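Local structure of dipeptide Epimerase (Enterococcus faecalis V583, 3JZU) at residues I3-V8 against E35-E40. The protein is an enzyme of the mandelate racemase/muconate lactonizing family within the enolase superfamily, pairing an N-terminal capping domain with a TIM-barrel domain. Residues are numbered along the deposited sequence; the frame is centred on the assembly and turned at random.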
loop_
_atom_site.group_PDB
_atom_site.type_symbol
_atom_site.label_atom_id
_atom_site.label_comp_id
_atom_site.label_asym_id
_atom_site.label_seq_id
_atom_site.Cartn_x
_atom_site.Cartn_y
_atom_site.Cartn_z
ATOM N N ILE A 3 24.735 11.579 -6.395
ATOM C CA ILE A 3 24.068 12.042 -5.186
ATOM C C ILE A 3 25.084 12.884 -4.430
ATOM O O ILE A 3 26.204 12.436 -4.191
ATOM C CB ILE A 3 23.635 10.860 -4.287
ATOM C CG1 ILE A 3 22.501 10.080 -4.955
ATOM C CG2 ILE A 3 23.214 11.382 -2.917
ATOM C CD1 ILE A 3 22.051 8.857 -4.166
ATOM N N LYS A 4 24.675 14.093 -4.059
ATOM C CA LYS A 4 25.514 15.052 -3.341
ATOM C C LYS A 4 25.315 14.950 -1.830
ATOM O O LYS A 4 26.283 14.862 -1.067
ATOM C CB LYS A 4 25.175 16.470 -3.819
ATOM C CG LYS A 4 25.883 17.608 -3.093
ATOM C CD LYS A 4 25.388 18.950 -3.631
ATOM C CE LYS A 4 26.045 20.123 -2.918
ATOM N NZ LYS A 4 25.619 21.413 -3.531
ATOM N N GLN A 5 24.056 14.971 -1.404
ATOM C CA GLN A 5 23.716 14.867 0.005
ATOM C C GLN A 5 22.321 14.273 0.186
ATOM O O GLN A 5 21.500 14.262 -0.736
ATOM C CB GLN A 5 23.805 16.242 0.679
ATOM C CG GLN A 5 23.048 17.358 -0.037
ATOM C CD GLN A 5 23.586 18.750 0.317
ATOM O OE1 GLN A 5 23.623 19.142 1.483
ATOM N NE2 GLN A 5 24.009 19.494 -0.698
ATOM N N VAL A 6 22.066 13.758 1.383
ATOM C CA VAL A 6 20.786 13.148 1.698
ATOM C C VAL A 6 20.283 13.736 3.012
ATOM O O VAL A 6 20.967 13.655 4.027
ATOM C CB VAL A 6 20.931 11.631 1.876
ATOM C CG1 VAL A 6 19.620 11.049 2.371
ATOM C CG2 VAL A 6 21.359 10.985 0.556
ATOM N N HIS A 7 19.097 14.333 2.984
ATOM C CA HIS A 7 18.517 14.927 4.178
ATOM C C HIS A 7 17.198 14.239 4.526
ATOM O O HIS A 7 16.436 13.841 3.642
ATOM C CB HIS A 7 18.278 16.422 3.951
ATOM C CG HIS A 7 19.533 17.210 3.735
ATOM N ND1 HIS A 7 19.526 18.545 3.391
ATOM C CD2 HIS A 7 20.838 16.857 3.834
ATOM C CE1 HIS A 7 20.769 18.982 3.289
ATOM N NE2 HIS A 7 21.585 17.978 3.552
ATOM N N VAL A 8 16.937 14.078 5.815
ATOM C CA VAL A 8 15.703 13.447 6.240
ATOM C C VAL A 8 15.119 14.230 7.401
ATOM O O VAL A 8 15.857 14.849 8.174
ATOM C CB VAL A 8 15.933 11.973 6.665
ATOM C CG1 VAL A 8 16.837 11.909 7.900
ATOM C CG2 VAL A 8 14.585 11.303 6.936
ATOM N N GLU A 35 15.042 13.834 1.266
ATOM C CA GLU A 35 15.323 14.647 0.084
ATOM C C GLU A 35 16.744 14.310 -0.350
ATOM O O GLU A 35 17.695 14.528 0.401
ATOM C CB GLU A 35 15.246 16.148 0.396
ATOM C CG GLU A 35 13.877 16.652 0.799
ATOM C CD GLU A 35 13.806 18.175 0.850
ATOM O OE1 GLU A 35 12.786 18.711 1.336
ATOM O OE2 GLU A 35 14.765 18.834 0.395
ATOM N N ILE A 36 16.883 13.754 -1.549
ATOM C CA ILE A 36 18.195 13.394 -2.078
ATOM C C ILE A 36 18.565 14.433 -3.127
ATOM O O ILE A 36 17.811 14.669 -4.070
ATOM C CB ILE A 36 18.171 11.988 -2.737
ATOM C CG1 ILE A 36 17.786 10.935 -1.692
ATOM C CG2 ILE A 36 19.523 11.687 -3.371
ATOM C CD1 ILE A 36 17.938 9.488 -2.154
ATOM N N GLU A 37 19.711 15.074 -2.954
ATOM C CA GLU A 37 20.135 16.091 -3.908
ATOM C C GLU A 37 21.365 15.628 -4.662
ATOM O O GLU A 37 22.264 15.015 -4.081
ATOM C CB GLU A 37 20.424 17.408 -3.177
ATOM C CG GLU A 37 21.125 18.469 -4.021
ATOM C CD GLU A 37 21.125 19.836 -3.353
ATOM O OE1 GLU A 37 21.208 19.890 -2.107
ATOM O OE2 GLU A 37 21.052 20.856 -4.069
ATOM N N THR A 38 21.395 15.920 -5.960
ATOM C CA THR A 38 22.515 15.541 -6.810
ATOM C C THR A 38 23.439 16.745 -6.948
ATOM O O THR A 38 23.049 17.875 -6.653
ATOM C CB THR A 38 22.036 15.109 -8.219
ATOM O OG1 THR A 38 21.322 16.191 -8.833
ATOM C CG2 THR A 38 21.114 13.887 -8.128
ATOM N N GLU A 39 24.663 16.510 -7.397
ATOM C CA GLU A 39 25.609 17.603 -7.545
ATOM C C GLU A 39 25.083 18.673 -8.506
ATOM O O GLU A 39 25.306 19.859 -8.298
ATOM C CB GLU A 39 26.956 17.074 -8.044
ATOM C CG GLU A 39 27.667 16.094 -7.109
ATOM C CD GLU A 39 28.145 16.731 -5.819
ATOM O OE1 GLU A 39 28.165 17.978 -5.726
ATOM O OE2 GLU A 39 28.519 15.982 -4.894
ATOM N N GLU A 40 24.381 18.249 -9.551
ATOM C CA GLU A 40 23.843 19.176 -10.543
ATOM C C GLU A 40 22.688 20.009 -9.992
ATOM O O GLU A 40 22.280 20.999 -10.601
ATOM C CB GLU A 40 23.374 18.402 -11.775
ATOM C CG GLU A 40 22.196 17.483 -11.477
ATOM C CD GLU A 40 22.050 16.360 -12.485
ATOM O OE1 GLU A 40 21.652 16.620 -13.648
ATOM O OE2 GLU A 40 22.345 15.212 -12.099
#
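Residues 3-8 pair antiparallel with strand residues 35-38, Glu39 following in the turn, at the open end of the long beta hairpin, 3-21 with 24-38, that begins the N-terminal domain, and a classic beta bulge interrupts their register. The regular part runs through His7 and Glu35, whose backbones exchange two hydrogen bonds, with His7 N to Glu35 O at 2.9 Å. Next, Glu37 N donates to Gln5 O (3.0 Å). At the bulge Lys4 and Gln5 both face Glu37, and Glu37 O accepts two amides: Lys4 N at 2.6 Å lies in the carbonyl plane, whereas Gln5 N, at 3.2 Å, is tilted from it. The bulge needs a helix-like psi at Lys4 (-50°), and it places Lys4 on the same face as Gln5, His7, Glu35 and Glu37. Polar and charged residues suit this more open face. Gln5 and Glu37 extend side by side, their amide and carboxylate planes 26° apart, with NE2 of Gln5 3.2 Å from OE1 of Glu37 at a poor angle for hydrogen bonding. The fully extended Lys4 lays its methylenes across the carboxylate of Glu39, CG 3.5 Å from OE1, as the two side chains cross near a right angle. NZ of Lys4 lies 4.6 Å from OE2 of Glu37, so any attraction there is probably only long-range. The other face is mostly apolar. CG2 of Ile36 packs against CG1 and CG2 of Ile3 (both 3.7 Å), while Val6 CG2 borders Ile36 CG1; branched aliphatic residues suit both extended strands and this inner layer. Helix 96-114 covers Ile36 through Ala105, Cys106 and Leu109, which also meets Thr38, and strand 43-48 continues the three-stranded sheet beyond 24-38.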